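Local coordinates for protein fatty acyl CoA synthetase FADD13 (FATTY-ACYL-CoA SYNTHETASE) (Mycobacterium tuberculosis, PDB 3R44) that belongs to the ANL superfamily of AMP-binding enzymes, as a fatty acyl-CoA synthetase with a large N-terminal body and a smaller C-terminal domain, at residues L317-G322 with I371-Y376; D347-G352 with N389-T394; A199-S204 with R341-T346; G187-H192 with E375-P380; M75-E80 with L218-V223. All blocks are in the same frame, centred on the assembly; numbering follows the deposited sequence. Where two conformers were deposited one is given.

Interaction 1: L317-G322 with I371-Y376; sequences LTESCG and ILLKEY
With CG anti to its carbonyl carbon (chi1 -72°), Glu319 then bends at chi2 (96°), which turns its CD toward Tyr376, and its carboxylate meets the Tyr376 hydroxyl. Tyr376 OH donates to Glu319 OE2 over 2.7 Å, meeting the anti lone pair. The oxygen sits at the ring edge, in its plane, while the carboxylate plane stands 82° from the ring. Tyrosine suits this place because its ring also offers a face: Leu373 CD1 lies 3.7 Å above the Tyr376 ring plane, over its centre, and meets Glu319 CG at 3.9 Å. Leu317, Thr318 and Glu319 end a Tyr-Ala-Leu-Thr-Glu sequence, this protein's version of the family's Tyr-Gly-Xaa-Thr-Glu motif, running from the end of strand 310-316 into the loop after it. Backbone ties this loop down as well, since Leu373 N bonds Glu319 O at 2.9 Å and Leu372 CA makes a CH...O contact with the same oxygen at 3.4 Å. Further along, Ile371 CD1 packs on Ser320 O (3.3 Å) and Ser320 CB (3.8 Å), an apolar branch lying close against a small residue. Ser320 OG accepts from Leu317 N and pairs with Gly323 O, while Phe392 packs against both Glu319 and Tyr376.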
# COMPACT_ATOMS: atom_id res chain seq x y z
N LEU A 317 -5.36 2.13 -2.29
CA LEU A 317 -4.88 1.20 -3.30
C LEU A 317 -3.65 1.84 -3.84
O LEU A 317 -3.50 3.04 -3.74
CB LEU A 317 -5.88 1.07 -4.45
CG LEU A 317 -7.27 0.53 -4.21
CD1 LEU A 317 -7.88 0.19 -5.60
CD2 LEU A 317 -7.17 -0.73 -3.35
N THR A 318 -2.82 1.09 -4.53
CA THR A 318 -1.80 1.70 -5.37
C THR A 318 -2.32 2.79 -6.32
O THR A 318 -1.73 3.86 -6.40
CB THR A 318 -0.99 0.60 -6.10
OG1 THR A 318 -0.49 -0.30 -5.09
CG2 THR A 318 0.19 1.19 -6.86
N GLU A 319 -3.45 2.52 -6.97
CA GLU A 319 -4.09 3.43 -7.92
C GLU A 319 -4.55 4.75 -7.29
O GLU A 319 -4.76 5.72 -7.99
CB GLU A 319 -5.26 2.74 -8.59
CG GLU A 319 -4.83 1.66 -9.58
CD GLU A 319 -4.80 0.24 -8.99
OE1 GLU A 319 -4.50 0.06 -7.75
OE2 GLU A 319 -4.98 -0.72 -9.80
N SER A 320 -4.76 4.75 -5.98
CA SER A 320 -5.16 5.97 -5.25
C SER A 320 -4.04 6.63 -4.48
O SER A 320 -4.26 7.50 -3.64
CB SER A 320 -6.35 5.68 -4.36
OG SER A 320 -5.93 4.93 -3.26
N CYS A 321 -2.81 6.23 -4.79
CA CYS A 321 -1.59 6.77 -4.18
C CYS A 321 -1.59 6.70 -2.69
O CYS A 321 -1.07 7.61 -2.02
CB CYS A 321 -1.39 8.24 -4.55
SG CYS A 321 0.31 8.74 -4.70
N GLY A 322 -2.24 5.67 -2.17
CA GLY A 322 -2.34 5.52 -0.74
C GLY A 322 -3.38 6.37 -0.05
O GLY A 322 -3.40 6.41 1.17
N ILE A 371 -5.95 12.34 -6.45
CA ILE A 371 -4.99 11.35 -5.99
C ILE A 371 -4.86 10.15 -6.94
O ILE A 371 -3.91 9.34 -6.82
CB ILE A 371 -5.32 10.81 -4.59
CG1 ILE A 371 -6.53 9.87 -4.71
CG2 ILE A 371 -5.47 11.98 -3.47
CD1 ILE A 371 -7.02 9.31 -3.37
N LEU A 372 -5.80 10.02 -7.88
CA LEU A 372 -5.85 8.85 -8.75
C LEU A 372 -4.73 8.85 -9.76
O LEU A 372 -4.26 9.88 -10.25
CB LEU A 372 -7.19 8.76 -9.48
CG LEU A 372 -8.35 8.47 -8.55
CD1 LEU A 372 -9.67 8.63 -9.33
CD2 LEU A 372 -8.26 7.10 -7.92
N LEU A 373 -4.35 7.65 -10.11
CA LEU A 373 -3.40 7.43 -11.19
C LEU A 373 -3.77 8.16 -12.46
O LEU A 373 -4.96 8.36 -12.80
CB LEU A 373 -3.23 5.90 -11.48
CG LEU A 373 -4.29 5.27 -12.41
CD1 LEU A 373 -3.92 3.84 -12.74
CD2 LEU A 373 -5.76 5.30 -11.83
N LYS A 374 -2.75 8.53 -13.19
CA LYS A 374 -2.93 9.09 -14.51
C LYS A 374 -3.38 8.01 -15.50
O LYS A 374 -4.27 8.23 -16.35
CB LYS A 374 -1.63 9.73 -15.01
CG LYS A 374 -1.72 10.14 -16.50
CD LYS A 374 -0.36 10.48 -17.11
CE LYS A 374 0.07 11.86 -16.76
NZ LYS A 374 1.30 12.27 -17.54
N GLU A 375 -2.72 6.86 -15.42
CA GLU A 375 -2.97 5.78 -16.35
C GLU A 375 -2.23 4.53 -15.85
O GLU A 375 -1.36 4.63 -14.98
CB GLU A 375 -2.42 6.16 -17.71
CG GLU A 375 -0.89 6.20 -17.75
CD GLU A 375 -0.32 6.97 -18.94
OE1 GLU A 375 -1.04 7.76 -19.57
OE2 GLU A 375 0.89 6.77 -19.21
N TYR A 376 -2.57 3.38 -16.40
CA TYR A 376 -1.69 2.23 -16.30
C TYR A 376 -0.67 2.33 -17.43
O TYR A 376 -1.02 2.63 -18.57
CB TYR A 376 -2.48 0.94 -16.41
CG TYR A 376 -3.43 0.65 -15.30
CD1 TYR A 376 -2.95 0.36 -14.01
CD2 TYR A 376 -4.83 0.63 -15.52
CE1 TYR A 376 -3.82 0.07 -13.00
CE2 TYR A 376 -5.69 0.32 -14.51
CZ TYR A 376 -5.19 0.05 -13.27
OH TYR A 376 -6.03 -0.24 -12.24

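Interaction 2: D347-G352 with N389-T394; sequences DVAVRG and NGWFRT
Two strands of a five-stranded antiparallel sheet meet here across the strand between them: Arg351 of 347-352 and Arg393 of 389-394 both reach over strand 364-369 and stack. Their guanidinium planes are 9° apart with centres 3.7 Å from each other, and Arg393 NH1 lies over the centre of the Arg351 group. Arg351 is extended from CG to NE, whereas Arg393 bends at chi3 (52°), which places NE beside its partner at 3.9 Å from Arg351 CD. Arginine suits such a stack because its flat, delocalised group can offer a face to a neighbour while its N-H groups bond outward in the plane. Two like charges nevertheless stand close, with Arg351 NH1 at 3.6 Å from Arg393 NH2, and acidic partners probably ease the repulsion: Arg351 NE has a salt bridge to Asp388, Arg393 NE one to Glu364. At the other end, the six-membered part of the Trp391 indole spreads toward the first strand. Its CZ3 is 3.9 Å from Ala349 CB and 3.7 Å from Asp347 O, and its CH2 is 3.9 Å from Asp347 CB; alanine, with only CB, lets the large ring come close to the strand. The two strands run at 59° to each other, an expression of sheet twist. Val366 of the intervening strand 364-369 is touched by Arg351, Trp391 and Arg393, while Ile357 of edge strand 357-358 touches Ala349, Arg351 and Trp391.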
# COMPACT_ATOMS: atom_id res chain seq x y z
N ASP A 347 -13.47 11.84 -3.19
CA ASP A 347 -14.85 11.42 -3.10
C ASP A 347 -14.89 9.90 -3.24
O ASP A 347 -14.18 9.32 -4.06
CB ASP A 347 -15.75 12.04 -4.18
CG ASP A 347 -15.81 13.59 -4.12
OD1 ASP A 347 -15.49 14.18 -3.08
OD2 ASP A 347 -16.20 14.24 -5.12
N VAL A 348 -15.70 9.24 -2.44
CA VAL A 348 -15.74 7.76 -2.46
C VAL A 348 -17.18 7.37 -2.52
O VAL A 348 -17.98 7.97 -1.83
CB VAL A 348 -15.11 7.16 -1.16
CG1 VAL A 348 -15.27 5.61 -1.15
CG2 VAL A 348 -13.64 7.67 -0.96
N ALA A 349 -17.55 6.41 -3.37
CA ALA A 349 -18.95 6.05 -3.50
C ALA A 349 -18.98 4.56 -3.85
O ALA A 349 -17.91 3.92 -3.90
CB ALA A 349 -19.69 6.92 -4.60
N VAL A 350 -20.17 4.04 -4.09
CA VAL A 350 -20.34 2.66 -4.57
C VAL A 350 -21.14 2.61 -5.86
O VAL A 350 -22.18 3.26 -5.97
CB VAL A 350 -20.97 1.74 -3.48
CG1 VAL A 350 -19.95 1.44 -2.37
CG2 VAL A 350 -22.23 2.36 -2.96
N ARG A 351 -20.69 1.78 -6.82
CA ARG A 351 -21.34 1.67 -8.10
C ARG A 351 -22.13 0.38 -8.09
O ARG A 351 -21.55 -0.69 -7.98
CB ARG A 351 -20.28 1.62 -9.20
CG ARG A 351 -20.77 1.48 -10.60
CD ARG A 351 -19.58 1.48 -11.52
NE ARG A 351 -19.98 1.55 -12.92
CZ ARG A 351 -20.43 0.55 -13.64
NH1 ARG A 351 -20.59 -0.68 -13.13
NH2 ARG A 351 -20.76 0.79 -14.92
N GLY A 352 -23.45 0.50 -8.20
CA GLY A 352 -24.33 -0.63 -8.12
C GLY A 352 -24.26 -1.48 -9.37
O GLY A 352 -23.67 -1.08 -10.39
N ASN A 389 -16.84 7.71 -16.06
CA ASN A 389 -17.06 9.16 -15.90
C ASN A 389 -16.25 9.83 -14.81
O ASN A 389 -16.81 10.52 -13.93
CB ASN A 389 -18.51 9.45 -15.60
CG ASN A 389 -19.41 9.11 -16.76
OD1 ASN A 389 -20.41 8.39 -16.58
ND2 ASN A 389 -19.07 9.59 -17.96
N GLY A 390 -14.96 9.56 -14.82
CA GLY A 390 -14.05 10.12 -13.87
C GLY A 390 -13.93 9.32 -12.61
O GLY A 390 -13.05 9.59 -11.86
N TRP A 391 -14.84 8.36 -12.35
CA TRP A 391 -14.77 7.51 -11.15
C TRP A 391 -13.92 6.29 -11.46
O TRP A 391 -14.21 5.58 -12.41
CB TRP A 391 -16.15 7.06 -10.75
CG TRP A 391 -17.01 8.13 -10.25
CD1 TRP A 391 -17.88 8.88 -10.94
CD2 TRP A 391 -17.14 8.52 -8.88
NE1 TRP A 391 -18.59 9.72 -10.08
CE2 TRP A 391 -18.14 9.52 -8.81
CE3 TRP A 391 -16.51 8.10 -7.71
CZ2 TRP A 391 -18.49 10.15 -7.61
CZ3 TRP A 391 -16.87 8.72 -6.52
CH2 TRP A 391 -17.85 9.74 -6.49
N PHE A 392 -12.88 6.08 -10.65
CA PHE A 392 -12.02 4.92 -10.75
C PHE A 392 -12.71 3.70 -10.12
O PHE A 392 -13.11 3.76 -8.97
CB PHE A 392 -10.68 5.14 -10.05
CG PHE A 392 -9.85 3.92 -10.02
CD1 PHE A 392 -9.22 3.45 -11.17
CD2 PHE A 392 -9.69 3.21 -8.85
CE1 PHE A 392 -8.52 2.28 -11.15
CE2 PHE A 392 -8.97 2.07 -8.83
CZ PHE A 392 -8.36 1.59 -9.96
N ARG A 393 -12.85 2.62 -10.87
CA ARG A 393 -13.45 1.40 -10.35
C ARG A 393 -12.42 0.48 -9.71
O ARG A 393 -11.52 -0.06 -10.38
CB ARG A 393 -14.15 0.68 -11.48
CG ARG A 393 -15.27 1.54 -12.08
CD ARG A 393 -16.00 0.93 -13.27
NE ARG A 393 -16.50 -0.42 -13.02
CZ ARG A 393 -17.14 -1.19 -13.88
NH1 ARG A 393 -17.44 -0.77 -15.10
NH2 ARG A 393 -17.49 -2.40 -13.51
N THR A 394 -12.54 0.29 -8.42
CA THR A 394 -11.51 -0.42 -7.68
C THR A 394 -11.56 -1.94 -7.89
O THR A 394 -10.54 -2.59 -7.67
CB THR A 394 -11.61 -0.16 -6.14
OG1 THR A 394 -12.86 -0.69 -5.66
CG2 THR A 394 -11.54 1.35 -5.81

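Interaction 3: A199-S204 with R341-T346; sequences ASSWAS and RATMFT
Ser201 OG, buried, is gripped from the turn by two oxygens. It donates to Met344 O over 2.7 Å, in the plane of that carbonyl, and shares a second hydrogen bond, also 2.7 Å, with Thr343 OG1. Having OG anti to the backbone N (chi1 -177°) carries the Ser201 hydroxyl out toward the turn, and so small a residue lets the helix come close. The outer side is looser. Met344 and Phe345 are exposed, at the middle of a type II turn from Thr343 to Thr346, where Phe345 has a positive phi. The edge of the Phe345 ring reaches the helix, CD2 lying 3.9 Å from Ser201 N and CE2 3.8 Å from Ser204 OG, while Met344 CG only brushes Ser204 CB at 3.9 Å. Ser204 OG bonds back to Ser200 O. Thus the turn leans on the last part of helix 192-205, where Thr205 OG1 bonds Met344 N; helix 223-235 touches Ser200 through Met234, and strand 324-327 pairs with Thr343.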
# COMPACT_ATOMS: atom_id res chain seq x y z
N ALA A 199 -0.71 13.48 -0.58
CA ALA A 199 -0.01 13.96 0.62
C ALA A 199 -0.92 14.98 1.32
O ALA A 199 -1.09 14.97 2.54
CB ALA A 199 1.38 14.57 0.23
N SER A 200 -1.50 15.88 0.54
CA SER A 200 -2.41 16.90 1.10
C SER A 200 -3.61 16.31 1.73
O SER A 200 -4.06 16.77 2.78
CB SER A 200 -2.93 17.85 0.03
OG SER A 200 -1.87 18.49 -0.57
N SER A 201 -4.15 15.27 1.08
CA SER A 201 -5.29 14.54 1.60
C SER A 201 -5.00 14.02 3.02
O SER A 201 -5.71 14.29 3.97
CB SER A 201 -5.64 13.38 0.70
OG SER A 201 -6.78 12.78 1.22
N TRP A 202 -3.89 13.32 3.17
CA TRP A 202 -3.51 12.83 4.50
C TRP A 202 -3.29 13.96 5.50
O TRP A 202 -3.85 13.98 6.59
CB TRP A 202 -2.21 12.05 4.35
CG TRP A 202 -2.39 10.68 3.90
CD1 TRP A 202 -2.45 10.19 2.60
CD2 TRP A 202 -2.46 9.57 4.74
NE1 TRP A 202 -2.60 8.81 2.62
CE2 TRP A 202 -2.59 8.42 3.93
CE3 TRP A 202 -2.48 9.43 6.14
CZ2 TRP A 202 -2.75 7.13 4.47
CZ3 TRP A 202 -2.60 8.17 6.67
CH2 TRP A 202 -2.72 7.03 5.84
N ALA A 203 -2.48 14.93 5.08
CA ALA A 203 -2.07 16.02 5.93
C ALA A 203 -3.25 16.87 6.39
O ALA A 203 -3.23 17.44 7.49
CB ALA A 203 -1.05 16.87 5.23
N SER A 204 -4.28 16.98 5.55
CA SER A 204 -5.50 17.73 5.92
C SER A 204 -6.55 16.95 6.65
O SER A 204 -7.52 17.53 7.16
CB SER A 204 -6.19 18.34 4.68
OG SER A 204 -5.35 19.31 4.11
N ARG A 341 -14.34 7.14 6.70
CA ARG A 341 -14.98 8.06 5.76
C ARG A 341 -14.01 8.51 4.66
O ARG A 341 -12.79 8.44 4.82
CB ARG A 341 -15.41 9.31 6.53
CG ARG A 341 -16.59 9.13 7.51
CD ARG A 341 -16.88 10.39 8.30
NE ARG A 341 -18.29 10.34 8.71
CZ ARG A 341 -18.77 10.91 9.78
NH1 ARG A 341 -17.94 11.55 10.59
NH2 ARG A 341 -20.04 10.81 10.07
N ALA A 342 -14.55 9.06 3.58
CA ALA A 342 -13.74 9.70 2.57
C ALA A 342 -12.85 10.76 3.24
O ALA A 342 -13.18 11.28 4.33
CB ALA A 342 -14.65 10.37 1.49
N THR A 343 -11.69 10.99 2.66
CA THR A 343 -10.73 11.98 3.15
C THR A 343 -10.88 13.31 2.43
O THR A 343 -11.70 13.45 1.47
CB THR A 343 -9.31 11.47 3.02
OG1 THR A 343 -8.98 11.23 1.63
CG2 THR A 343 -9.19 10.17 3.78
N MET A 344 -10.13 14.31 2.89
CA MET A 344 -10.13 15.58 2.19
C MET A 344 -9.63 15.31 0.82
O MET A 344 -8.76 14.48 0.60
CB MET A 344 -9.26 16.66 2.84
CG MET A 344 -9.86 17.26 4.00
SD MET A 344 -11.52 17.92 3.78
CE MET A 344 -11.26 19.35 2.74
N PHE A 345 -10.22 16.00 -0.14
CA PHE A 345 -9.80 15.93 -1.55
C PHE A 345 -10.11 14.59 -2.24
O PHE A 345 -9.60 14.34 -3.32
CB PHE A 345 -8.32 16.30 -1.72
CG PHE A 345 -7.96 17.58 -1.04
CD1 PHE A 345 -8.60 18.76 -1.39
CD2 PHE A 345 -7.03 17.60 -0.02
CE1 PHE A 345 -8.31 19.98 -0.71
CE2 PHE A 345 -6.73 18.80 0.65
CZ PHE A 345 -7.38 19.98 0.32
N THR A 346 -10.96 13.78 -1.62
CA THR A 346 -11.34 12.47 -2.17
C THR A 346 -12.85 12.29 -2.09
O THR A 346 -13.46 12.58 -1.04
CB THR A 346 -10.61 11.28 -1.46
OG1 THR A 346 -10.51 10.15 -2.35
CG2 THR A 346 -11.34 10.83 -0.22

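Interaction 4: G187-H192 with E375-P380; sequences GVVHTH and EYWNRP
Backbone bonds join Gly187 and Val189 to the incoming strand. Trp377 N donates to Gly187 O over a short 2.7 Å and nearly straight, at 167°, and Val189 N donates to Glu375 O at 3.0 Å, approaching nearly along the C=O axis. Between these bonds, Val188 and Tyr376 form an antiparallel non-hydrogen-bonded pair, and a CH...O contact runs from Tyr376 CA to Gly187 O at 3.2 Å. Apolar contacts follow on both faces. On that of Val188, CG2 meets the edge of the Tyr376 ring at CE1, 3.9 Å away, the two side chains lying side by side and pointing the same way. On that of Val189, CG2 fits among Trp377 CB (3.7 Å), Glu375 CG (3.8 Å) and the indole edge; a branched valine can touch all three at once. Trp377 CB passes so near Gly187 that a residue without a side chain is well suited there. A type II turn from Tyr376 to Arg379 then reverses the chain, closed by Arg379 N to Tyr376 O at 3.1 Å, before helix 380-385. The arrangement is that of an edge strand completing a three-stranded antiparallel sheet, and Gly187 closes the glycine-rich Thr-Ser-Gly-Thr-Thr-Gly-His-Pro-Lys-Gly signature, the phosphate-binding-loop motif of AMP-binding enzymes.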
# COMPACT_ATOMS: atom_id res chain seq x y z
N GLY A 187 1.66 -1.39 -14.33
CA GLY A 187 2.33 -0.26 -13.74
C GLY A 187 1.42 0.89 -13.55
O GLY A 187 0.83 1.40 -14.51
N VAL A 188 1.29 1.30 -12.30
CA VAL A 188 0.41 2.41 -11.94
C VAL A 188 1.20 3.74 -12.00
O VAL A 188 2.19 3.90 -11.27
CB VAL A 188 -0.14 2.20 -10.54
CG1 VAL A 188 -0.99 3.42 -10.10
CG2 VAL A 188 -0.96 0.90 -10.48
N VAL A 189 0.83 4.66 -12.91
CA VAL A 189 1.57 5.90 -13.14
C VAL A 189 1.00 7.00 -12.26
O VAL A 189 -0.17 7.34 -12.39
CB VAL A 189 1.54 6.37 -14.63
CG1 VAL A 189 2.37 7.68 -14.80
CG2 VAL A 189 2.03 5.20 -15.55
N HIS A 190 1.81 7.53 -11.35
CA HIS A 190 1.45 8.73 -10.59
C HIS A 190 2.28 9.94 -11.04
O HIS A 190 3.35 9.82 -11.58
CB HIS A 190 1.55 8.49 -9.08
CG HIS A 190 0.39 7.71 -8.53
ND1 HIS A 190 -0.87 8.26 -8.37
CD2 HIS A 190 0.26 6.39 -8.24
CE1 HIS A 190 -1.70 7.32 -7.99
NE2 HIS A 190 -1.04 6.18 -7.88
N THR A 191 1.74 11.11 -10.75
CA THR A 191 2.29 12.37 -11.19
C THR A 191 2.60 13.24 -9.95
O THR A 191 2.36 12.84 -8.78
CB THR A 191 1.27 13.12 -12.04
OG1 THR A 191 0.09 13.35 -11.23
CG2 THR A 191 0.97 12.33 -13.38
N HIS A 192 3.26 14.38 -10.20
CA HIS A 192 3.56 15.31 -9.13
C HIS A 192 2.19 15.73 -8.52
O HIS A 192 2.05 15.85 -7.32
CB HIS A 192 4.32 16.55 -9.61
CG HIS A 192 5.73 16.26 -10.05
ND1 HIS A 192 6.84 16.55 -9.29
CD2 HIS A 192 6.18 15.55 -11.11
CE1 HIS A 192 7.92 16.11 -9.91
NE2 HIS A 192 7.56 15.53 -11.04
N GLU A 375 -2.72 6.86 -15.42
CA GLU A 375 -2.97 5.78 -16.35
C GLU A 375 -2.23 4.53 -15.85
O GLU A 375 -1.36 4.63 -14.98
CB GLU A 375 -2.42 6.16 -17.71
CG GLU A 375 -0.89 6.20 -17.75
CD GLU A 375 -0.32 6.97 -18.94
OE1 GLU A 375 -1.04 7.76 -19.57
OE2 GLU A 375 0.89 6.77 -19.21
N TYR A 376 -2.57 3.38 -16.40
CA TYR A 376 -1.69 2.23 -16.30
C TYR A 376 -0.67 2.33 -17.43
O TYR A 376 -1.02 2.63 -18.57
CB TYR A 376 -2.48 0.94 -16.41
CG TYR A 376 -3.43 0.65 -15.30
CD1 TYR A 376 -2.95 0.36 -14.01
CD2 TYR A 376 -4.83 0.63 -15.52
CE1 TYR A 376 -3.82 0.07 -13.00
CE2 TYR A 376 -5.69 0.32 -14.51
CZ TYR A 376 -5.19 0.05 -13.27
OH TYR A 376 -6.03 -0.24 -12.24
N TRP A 377 0.60 2.13 -17.09
CA TRP A 377 1.67 2.38 -18.00
C TRP A 377 1.57 1.55 -19.29
O TRP A 377 1.49 0.32 -19.22
CB TRP A 377 2.99 2.08 -17.29
CG TRP A 377 4.23 2.29 -18.13
CD1 TRP A 377 5.03 1.32 -18.59
CD2 TRP A 377 4.86 3.53 -18.51
NE1 TRP A 377 6.06 1.83 -19.29
CE2 TRP A 377 6.01 3.19 -19.22
CE3 TRP A 377 4.56 4.87 -18.32
CZ2 TRP A 377 6.84 4.16 -19.83
CZ3 TRP A 377 5.39 5.84 -18.87
CH2 TRP A 377 6.51 5.49 -19.60
N ASN A 378 1.57 2.23 -20.44
CA ASN A 378 1.44 1.60 -21.77
C ASN A 378 0.26 0.66 -21.89
O ASN A 378 0.28 -0.28 -22.70
CB ASN A 378 2.75 0.94 -22.15
CG ASN A 378 3.84 1.94 -22.33
OD1 ASN A 378 3.57 3.12 -22.46
ND2 ASN A 378 5.07 1.50 -22.29
N ARG A 379 -0.78 0.93 -21.10
CA ARG A 379 -2.04 0.20 -21.13
C ARG A 379 -3.26 1.11 -21.23
O ARG A 379 -4.05 1.18 -20.28
CB ARG A 379 -2.15 -0.77 -19.95
CG ARG A 379 -1.06 -1.84 -20.02
CD ARG A 379 -1.17 -2.86 -18.92
NE ARG A 379 -0.38 -4.06 -19.27
CZ ARG A 379 0.80 -4.37 -18.74
NH1 ARG A 379 1.32 -3.64 -17.78
NH2 ARG A 379 1.48 -5.44 -19.15
N PRO A 380 -3.45 1.77 -22.41
CA PRO A 380 -4.47 2.82 -22.55
C PRO A 380 -5.88 2.25 -22.47
O PRO A 380 -6.75 2.86 -21.84
CB PRO A 380 -4.22 3.38 -23.95
CG PRO A 380 -3.44 2.34 -24.68
CD PRO A 380 -2.56 1.75 -23.59

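Interaction 5: M75-E80 with L218-V223; sequences MPNSVE and LPMFHV
Asn77 uses both ends of its carboxamide, one bond each, on the backbone of 218-223. Its OD1 accepts from Met220 N at 2.8 Å, the donor lying 24° out of the plane of the side-chain carbonyl, and its ND2 donates to Leu218 O at 2.9 Å, with an angle of 158° at the hydrogen. For this second bond Leu218 O is close to the plane of the Asn77 amide, yet ND2 itself stands 48° above the plane of the Leu218 carbonyl. Asparagine suits the place because one short, flat group offers an acceptor and a donor side by side, matching a backbone N-H and C=O on either side of Pro219, which has no N-H to give. The held loop makes a type I turn from Pro219 to His222, its own bond running from His222 N to Pro219 O at 3.2 Å. Met220, extended beyond CG, lies across the Asn77 amide: CG is 3.6 Å from Asn77 ND2, SD is 3.7 Å from Asn77 CG, and CE is 4.0 Å from Asn77 CB. A flexible, unbranched chain can follow that flat group closely. Ser78, next in line, spends its hydroxyl as the N-cap on Phe81 N. The contact thus sits where two strand-to-helix loops meet, one entering helix 79-91 and the other helix 223-235; Met220 packs on Phe81 and Cys82 of the former and on Tyr35 of strand 33-37.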
# COMPACT_ATOMS: atom_id res chain seq x y z
N MET A 75 16.05 -1.25 -3.38
CA MET A 75 16.94 -1.03 -2.28
C MET A 75 16.20 -0.93 -0.94
O MET A 75 14.99 -0.72 -0.89
CB MET A 75 17.77 0.24 -2.49
CG MET A 75 16.93 1.48 -2.59
SD MET A 75 17.83 2.90 -3.33
CE MET A 75 17.62 2.52 -5.03
N PRO A 76 16.97 -1.07 0.13
CA PRO A 76 16.41 -0.93 1.45
C PRO A 76 16.03 0.48 1.75
O PRO A 76 16.49 1.44 1.09
CB PRO A 76 17.56 -1.28 2.37
CG PRO A 76 18.75 -1.22 1.62
CD PRO A 76 18.40 -1.45 0.19
N ASN A 77 15.21 0.63 2.76
CA ASN A 77 14.87 1.98 3.22
C ASN A 77 16.15 2.71 3.64
O ASN A 77 17.01 2.16 4.37
CB ASN A 77 13.95 1.89 4.43
CG ASN A 77 12.54 1.57 4.06
OD1 ASN A 77 12.27 0.99 2.99
ND2 ASN A 77 11.61 1.91 4.93
N SER A 78 16.25 3.96 3.22
CA SER A 78 17.42 4.79 3.52
C SER A 78 17.09 6.21 3.09
O SER A 78 16.12 6.45 2.34
CB SER A 78 18.68 4.30 2.76
OG SER A 78 18.48 4.46 1.36
N VAL A 79 17.87 7.15 3.58
CA VAL A 79 17.76 8.51 3.14
C VAL A 79 18.13 8.60 1.64
O VAL A 79 17.61 9.44 0.90
CB VAL A 79 18.58 9.45 4.03
CG1 VAL A 79 20.09 9.30 3.73
CG2 VAL A 79 18.09 10.92 3.88
N GLU A 80 19.03 7.75 1.15
CA GLU A 80 19.29 7.72 -0.32
C GLU A 80 18.08 7.37 -1.17
O GLU A 80 17.86 7.95 -2.22
CB GLU A 80 20.40 6.74 -0.67
CG GLU A 80 21.80 7.16 -0.23
CD GLU A 80 22.13 6.89 1.26
OE1 GLU A 80 21.33 6.28 2.03
OE2 GLU A 80 23.20 7.34 1.67
N LEU A 218 8.08 0.49 7.66
CA LEU A 218 7.57 -0.29 6.56
C LEU A 218 8.34 0.10 5.29
O LEU A 218 8.76 1.25 5.15
CB LEU A 218 6.10 0.00 6.33
CG LEU A 218 5.21 -0.27 7.55
CD1 LEU A 218 3.93 0.54 7.51
CD2 LEU A 218 4.98 -1.76 7.63
N PRO A 219 8.40 -0.79 4.31
CA PRO A 219 9.25 -0.50 3.14
C PRO A 219 8.80 0.68 2.30
O PRO A 219 7.60 0.88 2.04
CB PRO A 219 9.17 -1.78 2.31
CG PRO A 219 8.90 -2.85 3.37
CD PRO A 219 7.94 -2.18 4.32
N MET A 220 9.77 1.41 1.78
CA MET A 220 9.47 2.60 1.02
C MET A 220 8.92 2.32 -0.36
O MET A 220 8.42 3.25 -1.02
CB MET A 220 10.66 3.51 0.96
CG MET A 220 10.89 4.24 2.29
SD MET A 220 12.60 4.88 2.35
CE MET A 220 12.60 5.60 4.03
N PHE A 221 8.99 1.08 -0.81
CA PHE A 221 8.41 0.78 -2.09
C PHE A 221 6.89 0.59 -2.03
O PHE A 221 6.31 0.25 -3.04
CB PHE A 221 9.09 -0.42 -2.79
CG PHE A 221 9.19 -1.69 -1.93
CD1 PHE A 221 8.05 -2.46 -1.65
CD2 PHE A 221 10.41 -2.07 -1.35
CE1 PHE A 221 8.11 -3.58 -0.80
CE2 PHE A 221 10.50 -3.20 -0.53
CZ PHE A 221 9.34 -3.97 -0.25
N HIS A 222 6.29 0.66 -0.84
CA HIS A 222 4.84 0.56 -0.69
C HIS A 222 4.34 1.99 -0.91
O HIS A 222 4.93 2.93 -0.41
CB HIS A 222 4.40 0.14 0.75
CG HIS A 222 4.69 -1.28 1.10
ND1 HIS A 222 4.27 -2.34 0.32
CD2 HIS A 222 5.32 -1.83 2.17
CE1 HIS A 222 4.68 -3.47 0.86
NE2 HIS A 222 5.33 -3.19 1.98
N VAL A 223 3.24 2.13 -1.64
CA VAL A 223 2.74 3.46 -1.97
C VAL A 223 2.43 4.29 -0.76
O VAL A 223 2.69 5.51 -0.77
CB VAL A 223 1.55 3.38 -2.98
CG1 VAL A 223 0.24 2.91 -2.28
CG2 VAL A 223 1.37 4.70 -3.62

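How the interactions relate
Interactions 1 and 4 form the middle of the set, their centres 8 Å apart; they share Glu375 and Tyr376, and Thr318 O receives a probable hydrogen bond from His190 NE2. Phe392 packs interaction 2, about 13 Å away between centres, onto the same core, and a probable bond from Trp202 NE1 to Gly322 O joins interaction 3. Val223 brings interaction 5 against the loop 317-322, although its centre lies 30 Å from that of interaction 2. Along the chain interaction 5 closes before interactions 1 and 2 open, while interaction 3 falls within the span of interaction 4. Together they knit several sheets of the AMP-binding body around loop 317-322.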